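Long-range contacts in ribokinase (Thermotoga maritima, PDB 1VM7), which probably catalyses the ATP- and magnesium-dependent phosphorylation of D-ribose at O-5, yielding D-ribose 5-phosphate: residues I17-S22 against K67-V72; A55-T60 against V259-F264; T154-A159 against E178-Y183. All coordinates share one frame; numbering follows the deposited sequence.

All three contacts belong to the PfkB-type alpha/beta core and lie on or beside its nine-stranded sheet. Contact 1 pairs two parallel strands of that sheet, 17-20 and 69-75. Contact 2 crosses helices 53-65 and 256-269, its centre about 9 Å from that of contact 1; A58 packs on C69 and F71. Contact 3, on helix 152-161, is centred about 17 Å from contact 1 and meets V20 through C158, on the sheet face opposite that of F71. Along the chain contacts 1 and 2 interleave, and contact 3 falls between the halves of contact 2. Early and late chain thus converge at the predicted substrate site, while contact 3, its centre about 20 Å from that of contact 2, joins two successive connections of the sheet.

Contact 1. Residues I17-S22 against K67-V72; sequences ISVVGS and KGCRFV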
loop_
_atom_site.group_PDB
_atom_site.type_symbol
_atom_site.label_atom_id
_atom_site.label_comp_id
_atom_site.label_asym_id
_atom_site.label_seq_id
_atom_site.Cartn_x
_atom_site.Cartn_y
_atom_site.Cartn_z
ATOM N N ILE A 17 -1.646 11.415 -31.591
ATOM C CA ILE A 17 -2.495 10.943 -30.483
ATOM C C ILE A 17 -2.078 11.540 -29.121
ATOM O O ILE A 17 -0.900 11.539 -28.741
ATOM C CB ILE A 17 -2.454 9.388 -30.334
ATOM C CG1 ILE A 17 -2.954 8.688 -31.601
ATOM C CG2 ILE A 17 -3.240 8.940 -29.075
ATOM C CD1 ILE A 17 -2.765 7.171 -31.589
ATOM N N SER A 18 -3.070 12.046 -28.397
ATOM C CA SER A 18 -2.916 12.428 -27.015
ATOM C C SER A 18 -3.832 11.590 -26.157
ATOM O O SER A 18 -4.958 11.289 -26.549
ATOM C CB SER A 18 -3.282 13.884 -26.821
ATOM O OG SER A 18 -2.338 14.721 -27.441
ATOM N N VAL A 19 -3.337 11.186 -24.992
ATOM C CA VAL A 19 -4.153 10.559 -23.970
ATOM C C VAL A 19 -4.230 11.566 -22.837
ATOM O O VAL A 19 -3.223 12.163 -22.475
ATOM C CB VAL A 19 -3.578 9.207 -23.384
ATOM C CG1 VAL A 19 -4.561 8.612 -22.403
ATOM C CG2 VAL A 19 -3.301 8.200 -24.445
ATOM N N VAL A 20 -5.434 11.787 -22.316
ATOM C CA VAL A 20 -5.608 12.630 -21.154
ATOM C C VAL A 20 -6.280 11.763 -20.093
ATOM O O VAL A 20 -7.417 11.351 -20.234
ATOM C CB VAL A 20 -6.435 13.886 -21.452
ATOM C CG1 VAL A 20 -6.583 14.714 -20.179
ATOM C CG2 VAL A 20 -5.778 14.720 -22.570
ATOM N N GLY A 21 -5.553 11.459 -19.039
ATOM C CA GLY A 21 -6.031 10.488 -18.097
ATOM C C GLY A 21 -5.086 10.102 -16.978
ATOM O O GLY A 21 -4.180 10.835 -16.581
ATOM N N SER A 22 -5.331 8.908 -16.464
ATOM C CA SER A 22 -4.876 8.497 -15.160
ATOM C C SER A 22 -3.566 7.678 -15.174
ATOM O O SER A 22 -3.283 6.926 -16.108
ATOM C CB SER A 22 -5.985 7.660 -14.544
ATOM O OG SER A 22 -6.168 6.463 -15.330
ATOM N N LYS A 67 5.685 5.676 -32.137
ATOM C CA LYS A 67 5.961 7.100 -32.254
ATOM C C LYS A 67 5.750 7.809 -30.927
ATOM O O LYS A 67 5.481 8.999 -30.902
ATOM C CB LYS A 67 5.045 7.690 -33.310
ATOM C CG LYS A 67 5.371 7.164 -34.701
ATOM C CD LYS A 67 4.607 7.895 -35.739
ATOM C CE LYS A 67 4.760 7.234 -37.109
ATOM N NZ LYS A 67 5.906 6.301 -37.248
ATOM N N GLY A 68 5.903 7.075 -29.825
ATOM C CA GLY A 68 5.708 7.634 -28.504
ATOM C C GLY A 68 4.243 7.896 -28.262
ATOM O O GLY A 68 3.384 7.317 -28.932
ATOM N N CYS A 69 3.954 8.766 -27.299
ATOM C CA CYS A 69 2.586 9.170 -27.009
ATOM C C CYS A 69 2.537 10.417 -26.142
ATOM O O CYS A 69 3.279 10.541 -25.184
ATOM C CB CYS A 69 1.815 8.038 -26.344
ATOM S SG CYS A 69 -0.023 8.303 -26.167
ATOM N N ARG A 70 1.680 11.355 -26.510
ATOM C CA ARG A 70 1.392 12.508 -25.677
ATOM C C ARG A 70 0.362 12.071 -24.645
ATOM O O ARG A 70 -0.693 11.517 -24.968
ATOM C CB ARG A 70 0.886 13.662 -26.516
ATOM C CG ARG A 70 1.906 14.071 -27.536
ATOM C CD ARG A 70 1.427 15.141 -28.452
ATOM N NE ARG A 70 2.482 15.471 -29.412
ATOM C CZ ARG A 70 2.641 16.660 -29.989
ATOM N NH1 ARG A 70 1.827 17.679 -29.719
ATOM N NH2 ARG A 70 3.640 16.833 -30.851
ATOM N N PHE A 71 0.701 12.269 -23.389
ATOM C CA PHE A 71 -0.082 11.717 -22.322
ATOM C C PHE A 71 -0.117 12.747 -21.236
ATOM O O PHE A 71 0.883 12.938 -20.528
ATOM C CB PHE A 71 0.549 10.420 -21.827
ATOM C CG PHE A 71 -0.136 9.799 -20.632
ATOM C CD1 PHE A 71 -1.530 9.925 -20.426
ATOM C CD2 PHE A 71 0.603 9.016 -19.743
ATOM C CE1 PHE A 71 -2.152 9.345 -19.359
ATOM C CE2 PHE A 71 -0.030 8.401 -18.640
ATOM C CZ PHE A 71 -1.421 8.581 -18.463
ATOM N N VAL A 72 -1.235 13.480 -21.166
ATOM C CA VAL A 72 -1.433 14.452 -20.099
ATOM C C VAL A 72 -1.956 13.680 -18.913
ATOM O O VAL A 72 -2.993 12.988 -18.981
ATOM C CB VAL A 72 -2.354 15.633 -20.498
ATOM C CG1 VAL A 72 -2.461 16.645 -19.350
ATOM C CG2 VAL A 72 -1.757 16.318 -21.708
HETATM O O HOH W 1 -0.829 17.558 -28.120
#
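Backbone hydrogen bonds join strands 17-20 and 69-72, parallel neighbours in the central sheet of the PfkB alpha/beta fold, with axes 23° apart and S18, V19 and V20 opposite R70, F71 and V72. V19 N reaches R70 O and V19 O receives V72 N, both at 2.7 Å, the latter nearly along the C=O axis. G21 N continues to V72 O (3.0 Å); R70 N to I17 O is weak.

F71, CG anti to its backbone N (chi1 176°), crosses V19 obliquely, CD1 3.7 Å from V19 CB. S22 O lies at the ring edge, in plane, 3.4 Å from CZ, and the ring packs on A55 and A58 of helix 53-65. An alanine here would lose the ring's contacts with V19, S22 O and A58 and would probably loosen helix 53-65 against the sheet. On the other face V20 and V72 run side by side.

A water accepting from NH1 of the extended R70 (3.1 Å) also bonds S18 OG. S22 OG hydrogen-bonds OE1 of E149, predicted to bind the substrate.

Strand 17-20 lies between 69-75 and 143-146, and 93-98 flanks 69-75; helix 53-65, which precedes strand 69-75, covers the V19 and F71 face.

Contact 2. Residues A55-T60 against V259-F264; sequences ANQAVT and VFNGAF
Two helices of the PfkB ribokinase core cross here beside the predicted substrate site: helix 53-65, which carries A55 and N56 of that site, and helix 256-269, whose first turn holds D258, the predicted proton acceptor. Their axes come within 7.8 Å at 40°, close because G262 faces the partner helix; a CB there would collide with T60 CB and Q57 O.

T60 CG2, anti to the backbone N, rests on the opposing backbone, 3.5 Å from V259 O and 3.6 Å from A263 N. OG1 turns back to N56 O (2.7 Å), approaching from above the carbonyl plane; since T60 N also bonds N56 O, that oxygen takes two donors.

Q57 and N261 lie side by side, amide planes 37° apart, the end of Q57 resting on N261 CB. Both are buried. Q57 NE2 and N56 ND2 hold the two carboxylate oxygens of D258, probably fixing its orientation. N261 OD1 accepts from K226 NZ, of the predicted ATP site, and its ND2 hydrogen-bonds T188 OG1 as well as a water. That water links the pair, donating to Q57 OE1 at 2.8 Å and accepting from N261 ND2 at 2.9 Å.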
loop_
_atom_site.group_PDB
_atom_site.type_symbol
_atom_site.label_atom_id
_atom_site.label_comp_id
_atom_site.label_asym_id
_atom_site.label_seq_id
_atom_site.Cartn_x
_atom_site.Cartn_y
_atom_site.Cartn_z
ATOM N N ALA A 55 -2.613 5.510 -18.522
ATOM C CA ALA A 55 -1.243 5.084 -18.775
ATOM C C ALA A 55 -1.174 3.821 -19.579
ATOM O O ALA A 55 -0.302 3.647 -20.430
ATOM C CB ALA A 55 -0.507 4.884 -17.463
ATOM N N ASN A 56 -2.072 2.896 -19.271
ATOM C CA ASN A 56 -2.102 1.654 -19.992
ATOM C C ASN A 56 -2.357 1.917 -21.462
ATOM O O ASN A 56 -1.742 1.288 -22.334
ATOM C CB ASN A 56 -3.150 0.681 -19.441
ATOM C CG ASN A 56 -2.835 0.202 -18.072
ATOM O OD1 ASN A 56 -1.720 0.405 -17.552
ATOM N ND2 ASN A 56 -3.825 -0.438 -17.444
ATOM N N GLN A 57 -3.222 2.874 -21.743
ATOM C CA GLN A 57 -3.512 3.234 -23.125
ATOM C C GLN A 57 -2.382 4.008 -23.785
ATOM O O GLN A 57 -2.050 3.768 -24.939
ATOM C CB GLN A 57 -4.842 3.974 -23.181
ATOM C CG GLN A 57 -5.976 3.048 -22.838
ATOM C CD GLN A 57 -7.306 3.715 -22.738
ATOM O OE1 GLN A 57 -7.488 4.835 -23.199
ATOM N NE2 GLN A 57 -8.255 3.032 -22.127
ATOM N N ALA A 58 -1.791 4.951 -23.072
ATOM C CA ALA A 58 -0.632 5.682 -23.595
ATOM C C ALA A 58 0.531 4.735 -23.898
ATOM O O ALA A 58 1.182 4.828 -24.947
ATOM C CB ALA A 58 -0.199 6.698 -22.630
ATOM N N VAL A 59 0.812 3.841 -22.969
ATOM C CA VAL A 59 1.896 2.855 -23.145
ATOM C C VAL A 59 1.592 1.938 -24.337
ATOM O O VAL A 59 2.504 1.521 -25.066
ATOM C CB VAL A 59 2.114 2.023 -21.856
ATOM C CG1 VAL A 59 3.084 0.842 -22.094
ATOM C CG2 VAL A 59 2.634 2.881 -20.752
ATOM N N THR A 60 0.306 1.627 -24.529
ATOM C CA THR A 60 -0.109 0.872 -25.690
ATOM C C THR A 60 0.178 1.677 -26.965
ATOM O O THR A 60 0.775 1.158 -27.900
ATOM C CB THR A 60 -1.606 0.412 -25.583
ATOM O OG1 THR A 60 -1.779 -0.403 -24.408
ATOM C CG2 THR A 60 -1.996 -0.372 -26.762
ATOM N N VAL A 259 -5.574 -1.886 -23.906
ATOM C CA VAL A 259 -4.819 -2.294 -25.085
ATOM C C VAL A 259 -5.669 -2.128 -26.349
ATOM O O VAL A 259 -5.211 -1.562 -27.329
ATOM C CB VAL A 259 -4.270 -3.739 -24.954
ATOM C CG1 VAL A 259 -3.579 -4.206 -26.231
ATOM C CG2 VAL A 259 -3.269 -3.804 -23.836
ATOM N N PHE A 260 -6.920 -2.587 -26.316
ATOM C CA PHE A 260 -7.779 -2.377 -27.447
ATOM C C PHE A 260 -7.842 -0.901 -27.826
ATOM O O PHE A 260 -7.671 -0.546 -28.991
ATOM C CB PHE A 260 -9.195 -2.905 -27.198
ATOM C CG PHE A 260 -10.102 -2.609 -28.330
ATOM C CD1 PHE A 260 -10.063 -3.389 -29.464
ATOM C CD2 PHE A 260 -10.874 -1.467 -28.331
ATOM C CE1 PHE A 260 -10.864 -3.097 -30.562
ATOM C CE2 PHE A 260 -11.668 -1.160 -29.422
ATOM C CZ PHE A 260 -11.670 -1.988 -30.544
ATOM N N ASN A 261 -8.132 -0.039 -26.849
ATOM C CA ASN A 261 -8.346 1.379 -27.157
ATOM C C ASN A 261 -7.100 2.022 -27.783
ATOM O O ASN A 261 -7.233 2.742 -28.765
ATOM C CB ASN A 261 -8.829 2.166 -25.920
ATOM C CG ASN A 261 -10.338 2.044 -25.696
ATOM O OD1 ASN A 261 -10.899 0.980 -25.839
ATOM N ND2 ASN A 261 -10.983 3.147 -25.336
ATOM N N GLY A 262 -5.920 1.732 -27.222
ATOM C CA GLY A 262 -4.671 2.315 -27.695
ATOM C C GLY A 262 -4.296 1.841 -29.076
ATOM O O GLY A 262 -3.920 2.636 -29.935
ATOM N N ALA A 263 -4.416 0.535 -29.292
ATOM C CA ALA A 263 -4.165 -0.075 -30.598
ATOM C C ALA A 263 -5.196 0.377 -31.634
ATOM O O ALA A 263 -4.845 0.704 -32.762
ATOM C CB ALA A 263 -4.175 -1.560 -30.464
ATOM N N PHE A 264 -6.472 0.411 -31.248
ATOM C CA PHE A 264 -7.503 0.993 -32.111
ATOM C C PHE A 264 -7.104 2.388 -32.597
ATOM O O PHE A 264 -7.194 2.684 -33.776
ATOM C CB PHE A 264 -8.827 1.062 -31.352
ATOM C CG PHE A 264 -9.941 1.626 -32.149
ATOM C CD1 PHE A 264 -10.541 0.870 -33.140
ATOM C CD2 PHE A 264 -10.381 2.914 -31.941
ATOM C CE1 PHE A 264 -11.555 1.384 -33.896
ATOM C CE2 PHE A 264 -11.434 3.427 -32.687
ATOM C CZ PHE A 264 -11.994 2.669 -33.668
HETATM O O HOH W 2 -9.844 5.693 -24.467
#

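Contact 3. Residues T154-A159 against E178-Y183; sequences TTLECA and EEIFQY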
loop_
_atom_site.group_PDB
_atom_site.type_symbol
_atom_site.label_atom_id
_atom_site.label_comp_id
_atom_site.label_asym_id
_atom_site.label_seq_id
_atom_site.Cartn_x
_atom_site.Cartn_y
_atom_site.Cartn_z
ATOM N N THR A 154 -12.729 17.593 -16.314
ATOM C CA THR A 154 -11.564 17.720 -17.163
ATOM C C THR A 154 -11.777 16.891 -18.405
ATOM O O THR A 154 -11.613 17.372 -19.518
ATOM C CB THR A 154 -10.282 17.288 -16.449
ATOM O OG1 THR A 154 -10.030 18.192 -15.381
ATOM C CG2 THR A 154 -9.075 17.323 -17.404
ATOM N N THR A 155 -12.160 15.640 -18.200
ATOM C CA THR A 155 -12.506 14.754 -19.291
ATOM C C THR A 155 -13.535 15.437 -20.180
ATOM O O THR A 155 -13.355 15.523 -21.385
ATOM C CB THR A 155 -13.057 13.420 -18.743
ATOM O OG1 THR A 155 -12.016 12.758 -18.040
ATOM C CG2 THR A 155 -13.576 12.499 -19.858
ATOM N N LEU A 156 -14.598 15.938 -19.576
ATOM C CA LEU A 156 -15.653 16.565 -20.330
ATOM C C LEU A 156 -15.149 17.779 -21.137
ATOM O O LEU A 156 -15.469 17.947 -22.314
ATOM C CB LEU A 156 -16.771 16.991 -19.383
ATOM C CG LEU A 156 -17.910 17.803 -19.981
ATOM C CD1 LEU A 156 -18.525 17.102 -21.197
ATOM C CD2 LEU A 156 -18.948 18.048 -18.891
ATOM N N GLU A 157 -14.369 18.629 -20.487
ATOM C CA GLU A 157 -13.896 19.835 -21.128
ATOM C C GLU A 157 -13.010 19.490 -22.316
ATOM O O GLU A 157 -13.107 20.139 -23.343
ATOM C CB GLU A 157 -13.162 20.737 -20.125
ATOM C CG GLU A 157 -12.872 22.146 -20.630
ATOM C CD GLU A 157 -14.126 22.978 -20.847
ATOM O OE1 GLU A 157 -15.265 22.437 -20.797
ATOM O OE2 GLU A 157 -13.970 24.193 -21.073
ATOM N N CYS A 158 -12.161 18.469 -22.174
ATOM C CA CYS A 158 -11.338 17.975 -23.290
ATOM C C CYS A 158 -12.162 17.492 -24.473
ATOM O O CYS A 158 -11.875 17.838 -25.604
ATOM C CB CYS A 158 -10.446 16.827 -22.825
ATOM S SG CYS A 158 -9.063 17.408 -21.907
ATOM N N ALA A 159 -13.164 16.658 -24.199
ATOM C CA ALA A 159 -14.048 16.144 -25.243
ATOM C C ALA A 159 -14.817 17.278 -25.925
ATOM O O ALA A 159 -15.021 17.263 -27.153
ATOM C CB ALA A 159 -15.015 15.107 -24.656
ATOM N N GLU A 178 -24.302 13.234 -18.905
ATOM C CA GLU A 178 -24.840 13.064 -20.249
ATOM C C GLU A 178 -24.232 13.994 -21.296
ATOM O O GLU A 178 -24.245 13.708 -22.498
ATOM C CB GLU A 178 -26.354 13.337 -20.210
ATOM C CG GLU A 178 -27.098 12.978 -21.480
ATOM C CD GLU A 178 -28.587 12.902 -21.251
ATOM O OE1 GLU A 178 -29.155 13.903 -20.772
ATOM O OE2 GLU A 178 -29.191 11.843 -21.517
ATOM N N GLU A 179 -23.722 15.130 -20.841
ATOM C CA GLU A 179 -23.288 16.174 -21.752
ATOM C C GLU A 179 -22.148 15.710 -22.652
ATOM O O GLU A 179 -22.004 16.213 -23.769
ATOM C CB GLU A 179 -22.880 17.437 -20.978
ATOM C CG GLU A 179 -22.628 18.673 -21.838
ATOM C CD GLU A 179 -21.929 19.815 -21.076
ATOM O OE1 GLU A 179 -21.927 19.824 -19.813
ATOM O OE2 GLU A 179 -21.378 20.715 -21.754
ATOM N N ILE A 180 -21.343 14.751 -22.173
ATOM C CA ILE A 180 -20.137 14.355 -22.879
ATOM C C ILE A 180 -20.423 13.657 -24.206
ATOM O O ILE A 180 -19.655 13.798 -25.159
ATOM C CB ILE A 180 -19.205 13.454 -21.983
ATOM C CG1 ILE A 180 -17.801 13.380 -22.568
ATOM C CG2 ILE A 180 -19.793 12.043 -21.781
ATOM C CD1 ILE A 180 -16.789 13.054 -21.562
ATOM N N PHE A 181 -21.540 12.948 -24.281
ATOM C CA PHE A 181 -21.782 11.982 -25.358
ATOM C C PHE A 181 -21.840 12.605 -26.750
ATOM O O PHE A 181 -21.324 12.036 -27.702
ATOM C CB PHE A 181 -23.055 11.181 -25.046
ATOM C CG PHE A 181 -22.950 10.361 -23.790
ATOM C CD1 PHE A 181 -22.038 9.317 -23.710
ATOM C CD2 PHE A 181 -23.727 10.641 -22.678
ATOM C CE1 PHE A 181 -21.917 8.555 -22.559
ATOM C CE2 PHE A 181 -23.613 9.879 -21.529
ATOM C CZ PHE A 181 -22.689 8.829 -21.475
ATOM N N GLN A 182 -22.462 13.775 -26.851
ATOM C CA GLN A 182 -22.619 14.484 -28.130
ATOM C C GLN A 182 -21.268 14.900 -28.737
ATOM O O GLN A 182 -21.163 15.109 -29.949
ATOM C CB GLN A 182 -23.498 15.737 -27.949
ATOM C CG GLN A 182 -22.786 16.811 -27.132
ATOM C CD GLN A 182 -23.702 17.841 -26.552
ATOM O OE1 GLN A 182 -24.324 18.590 -27.286
ATOM N NE2 GLN A 182 -23.762 17.912 -25.220
ATOM N N TYR A 183 -20.247 15.011 -27.887
ATOM C CA TYR A 183 -18.891 15.365 -28.311
ATOM C C TYR A 183 -18.017 14.174 -28.706
ATOM O O TYR A 183 -16.893 14.369 -29.162
ATOM C CB TYR A 183 -18.196 16.171 -27.213
ATOM C CG TYR A 183 -18.944 17.433 -26.881
ATOM C CD1 TYR A 183 -19.098 18.441 -27.840
ATOM C CD2 TYR A 183 -19.516 17.618 -25.637
ATOM C CE1 TYR A 183 -19.805 19.608 -27.556
ATOM C CE2 TYR A 183 -20.218 18.769 -25.346
ATOM C CZ TYR A 183 -20.348 19.774 -26.306
ATOM O OH TYR A 183 -21.068 20.920 -26.017
#
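I180 turns CG1 anti to its backbone N (chi1 -164°), which places CG2 in the crowded position between N and carbonyl carbon and sends CD1 toward helix 152-161; L156, with CG likewise anti to N (chi1 174°), sends its methyls back the other way. The two side chains slide past each other in opposite directions. They join two consecutive connections of the parallel sheet in the alpha/beta core: helix 152-161, the crossover from strand 143-146 to strand 165-168, and the irregular helical turns 178-182 on the way from 165-168 to 186-187.

No hydrogen bond spans the pair, and the contact is chiefly apolar. L156 CD1 lies 3.6 Å from I180 CA, riding over the start of the side chain. Deeper in, I180 CD1 touches T155 CG2 at 3.7 Å, and CG1 meets A159 CB at 3.9 Å, so I180 sits against three residues spanning one turn of the helix. The second branch of I180, CG2, lies over the centre of the neighbouring F181 ring. A159, T155 and C158 also meet L146 of the sheet, so the helix is buried on that side. Toward the surface, L156 CD2 lies 3.6 Å from OE1 of E179, whose extended chain crosses the leucine at about a right angle.

At the far end Y183 brings its CB to 3.4 Å from A159 O. The turn itself is tied by Q182: NE2 donates to a lone pair of E179 O at 2.8 Å, nearly straight (170°), while CG of the same glutamine lies 3.6 Å above the centre of the Y183 ring.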